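Local coordinates for T9SS C-terminal target domain-containing protein (Bacteroides cellulosilyticus, PDB 5JVK) that probably hydrolyses O-glycosidic bonds, as a family 39 glycoside hydrolase from a gut symbiont, at residues Y149-S160 with Y206-V215. Sequence-based numbering, arbitrary orientation.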
# COMPACT_ATOMS: atom_id res chain seq x y z
N TYR A 149 -20.38 22.47 12.76
CA TYR A 149 -19.37 21.44 12.50
C TYR A 149 -19.34 20.35 13.56
O TYR A 149 -19.77 20.55 14.70
CB TYR A 149 -17.99 22.08 12.40
CG TYR A 149 -17.90 23.18 11.36
CD1 TYR A 149 -17.40 24.44 11.70
CD2 TYR A 149 -18.31 22.97 10.05
CE1 TYR A 149 -17.31 25.45 10.75
CE2 TYR A 149 -18.23 23.97 9.09
CZ TYR A 149 -17.73 25.21 9.45
OH TYR A 149 -17.65 26.20 8.50
N VAL A 150 -18.83 19.19 13.16
CA VAL A 150 -18.62 18.05 14.06
C VAL A 150 -17.57 17.11 13.46
O VAL A 150 -17.48 16.96 12.25
CB VAL A 150 -19.94 17.29 14.33
CG1 VAL A 150 -20.50 16.65 13.06
CG2 VAL A 150 -19.76 16.25 15.44
N MET A 151 -16.76 16.49 14.33
CA MET A 151 -15.76 15.51 13.92
C MET A 151 -16.35 14.11 14.12
O MET A 151 -16.62 13.73 15.26
CB MET A 151 -14.48 15.68 14.75
CG MET A 151 -13.31 14.79 14.35
SD MET A 151 -12.79 14.96 12.63
CE MET A 151 -12.29 16.68 12.58
N PRO A 152 -16.55 13.33 13.03
CA PRO A 152 -17.14 11.99 13.18
C PRO A 152 -16.30 11.04 14.04
O PRO A 152 -15.09 11.22 14.17
CB PRO A 152 -17.22 11.47 11.74
CG PRO A 152 -17.22 12.68 10.89
CD PRO A 152 -16.35 13.67 11.61
N GLU A 153 -16.96 10.03 14.62
CA GLU A 153 -16.30 9.10 15.54
C GLU A 153 -15.21 8.27 14.86
O GLU A 153 -14.16 8.03 15.46
CB GLU A 153 -17.34 8.17 16.20
CG GLU A 153 -16.80 7.15 17.21
CD GLU A 153 -15.95 7.76 18.32
OE1 GLU A 153 -15.02 7.08 18.79
OE2 GLU A 153 -16.21 8.92 18.72
N HIS A 154 -15.45 7.85 13.62
CA HIS A 154 -14.46 7.06 12.87
C HIS A 154 -13.12 7.78 12.66
O HIS A 154 -12.08 7.13 12.61
CB HIS A 154 -15.03 6.51 11.55
CG HIS A 154 -15.36 7.56 10.53
ND1 HIS A 154 -14.46 7.95 9.55
CD2 HIS A 154 -16.49 8.27 10.30
CE1 HIS A 154 -15.02 8.87 8.79
NE2 HIS A 154 -16.25 9.09 9.22
N MET A 155 -13.14 9.12 12.58
CA MET A 155 -11.91 9.90 12.45
C MET A 155 -11.00 9.81 13.67
O MET A 155 -9.79 9.62 13.53
CB MET A 155 -12.21 11.38 12.15
CG MET A 155 -12.49 11.66 10.69
SD MET A 155 -11.10 11.34 9.60
CE MET A 155 -9.92 12.55 10.18
N TYR A 156 -11.57 9.96 14.86
CA TYR A 156 -10.83 9.79 16.12
C TYR A 156 -10.29 8.36 16.26
O TYR A 156 -9.16 8.17 16.72
CB TYR A 156 -11.69 10.15 17.34
CG TYR A 156 -12.04 11.62 17.48
CD1 TYR A 156 -11.03 12.59 17.60
CD2 TYR A 156 -13.37 12.06 17.51
CE1 TYR A 156 -11.34 13.94 17.72
CE2 TYR A 156 -13.68 13.41 17.63
CZ TYR A 156 -12.66 14.34 17.74
OH TYR A 156 -12.96 15.68 17.87
N GLN A 157 -11.10 7.38 15.85
CA GLN A 157 -10.69 5.97 15.84
C GLN A 157 -9.49 5.71 14.91
O GLN A 157 -8.51 5.08 15.32
CB GLN A 157 -11.86 5.05 15.44
CG GLN A 157 -12.94 4.91 16.50
CD GLN A 157 -14.11 4.05 16.04
OE1 GLN A 157 -14.87 4.44 15.15
NE2 GLN A 157 -14.26 2.87 16.65
N PHE A 158 -9.58 6.21 13.68
CA PHE A 158 -8.50 6.10 12.68
C PHE A 158 -7.19 6.73 13.17
O PHE A 158 -6.13 6.10 13.11
CB PHE A 158 -8.89 6.73 11.33
CG PHE A 158 -9.42 5.74 10.32
CD1 PHE A 158 -10.76 5.77 9.92
CD2 PHE A 158 -8.58 4.78 9.77
CE1 PHE A 158 -11.24 4.86 8.99
CE2 PHE A 158 -9.06 3.87 8.84
CZ PHE A 158 -10.39 3.91 8.45
N VAL A 159 -7.27 7.97 13.65
CA VAL A 159 -6.09 8.75 14.02
C VAL A 159 -5.40 8.21 15.28
O VAL A 159 -4.17 8.12 15.32
CB VAL A 159 -6.42 10.26 14.15
CG1 VAL A 159 -5.22 11.05 14.67
CG2 VAL A 159 -6.86 10.81 12.81
N SER A 160 -6.17 7.85 16.31
CA SER A 160 -5.58 7.31 17.54
C SER A 160 -4.95 5.93 17.31
O SER A 160 -3.86 5.65 17.82
CB SER A 160 -6.62 7.25 18.67
OG SER A 160 -7.53 6.18 18.50
N TYR A 206 -11.94 23.59 9.65
CA TYR A 206 -12.37 23.08 10.96
C TYR A 206 -11.69 21.75 11.29
O TYR A 206 -11.17 21.57 12.40
CB TYR A 206 -13.90 22.91 11.02
CG TYR A 206 -14.35 22.02 12.16
CD1 TYR A 206 -14.71 20.69 11.93
CD2 TYR A 206 -14.39 22.49 13.47
CE1 TYR A 206 -15.12 19.86 12.97
CE2 TYR A 206 -14.79 21.68 14.52
CZ TYR A 206 -15.16 20.36 14.26
OH TYR A 206 -15.56 19.55 15.29
N ALA A 207 -11.73 20.83 10.33
CA ALA A 207 -11.13 19.50 10.50
C ALA A 207 -9.62 19.56 10.73
O ALA A 207 -9.08 18.80 11.55
CB ALA A 207 -11.43 18.62 9.29
N VAL A 208 -8.94 20.46 10.03
CA VAL A 208 -7.49 20.65 10.15
C VAL A 208 -7.12 21.24 11.52
O VAL A 208 -6.16 20.78 12.15
CB VAL A 208 -6.95 21.53 9.00
CG1 VAL A 208 -5.49 21.91 9.22
CG2 VAL A 208 -7.11 20.82 7.66
N LYS A 209 -7.89 22.24 11.97
CA LYS A 209 -7.74 22.83 13.31
C LYS A 209 -7.84 21.77 14.41
O LYS A 209 -6.99 21.70 15.30
CB LYS A 209 -8.82 23.89 13.57
CG LYS A 209 -8.50 24.87 14.68
CD LYS A 209 -9.75 25.60 15.15
CE LYS A 209 -9.47 26.52 16.33
NZ LYS A 209 -8.75 27.76 15.91
N GLU A 210 -8.89 20.96 14.32
CA GLU A 210 -9.22 19.95 15.33
C GLU A 210 -8.11 18.92 15.50
O GLU A 210 -7.67 18.64 16.62
CB GLU A 210 -10.53 19.25 14.95
CG GLU A 210 -11.09 18.26 15.98
CD GLU A 210 -11.54 18.90 17.28
OE1 GLU A 210 -11.72 20.14 17.33
OE2 GLU A 210 -11.73 18.15 18.26
N MET A 211 -7.66 18.37 14.37
CA MET A 211 -6.59 17.37 14.36
C MET A 211 -5.22 17.99 14.64
O MET A 211 -4.42 17.42 15.37
CB MET A 211 -6.55 16.64 13.02
CG MET A 211 -7.79 15.80 12.75
SD MET A 211 -7.89 14.42 13.90
CE MET A 211 -9.57 13.87 13.64
N GLY A 212 -4.97 19.16 14.05
CA GLY A 212 -3.69 19.83 14.19
C GLY A 212 -2.62 19.09 13.41
O GLY A 212 -2.83 18.74 12.25
N ASN A 213 -1.49 18.82 14.07
CA ASN A 213 -0.39 18.07 13.48
C ASN A 213 -0.46 16.56 13.76
O ASN A 213 0.50 15.83 13.52
CB ASN A 213 0.96 18.66 13.91
CG ASN A 213 1.20 20.04 13.32
OD1 ASN A 213 0.27 20.69 12.82
ND2 ASN A 213 2.44 20.50 13.36
N ARG A 214 -1.61 16.09 14.24
CA ARG A 214 -1.94 14.67 14.24
C ARG A 214 -2.18 14.17 12.80
O ARG A 214 -2.01 12.98 12.52
CB ARG A 214 -3.17 14.39 15.10
CG ARG A 214 -3.02 14.78 16.57
CD ARG A 214 -4.33 14.58 17.33
NE ARG A 214 -4.60 13.17 17.59
CZ ARG A 214 -5.77 12.67 18.00
NH1 ARG A 214 -6.83 13.46 18.21
NH2 ARG A 214 -5.89 11.36 18.20
N VAL A 215 -2.61 15.08 11.93
CA VAL A 215 -2.78 14.83 10.49
C VAL A 215 -2.11 15.97 9.71
O VAL A 215 -2.64 17.08 9.66
CB VAL A 215 -4.28 14.74 10.12
CG1 VAL A 215 -4.45 14.47 8.63
CG2 VAL A 215 -4.97 13.66 10.95
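Segments 153-160 and 206-211 of two neighbouring helices on the outside of the (beta/alpha)8 barrel run in broadly the same direction at 44°, their axes 12.6 Å apart at closest approach, and the loop leading into the first helix passes over Y206. The Y149 and Y206 rings are nearly parallel but strongly offset, with little face-to-face overlap; instead each CB lies over the other's ring, Y149 CB standing 3.5 Å from the centroid of the Y206 ring in a CH-pi contact. A leucine in place of Y206 would probably leave Y149 CB without an aromatic face to rest on and the backbone at V150 less well covered. M151, with CG anti to the backbone N (chi1 -175°) and the chain then folding back, brings CE against A207 CA and E210 CB, while M151 SD lies 3.5 Å from M211 CE. M211 CE also meets M155 CE at 3.7 Å, making a methionine cluster that M211 extends to W218 on strand 217-220. Further along, V159 CG1 lies over one face of the R214 guanidinium, which forms a salt bridge with E163, and V159 CG2 meets V215 CG2. Y156 OH donates to E210 OE2 (2.8 Å), reaching the anti side of the carboxylate, 35° out of its plane.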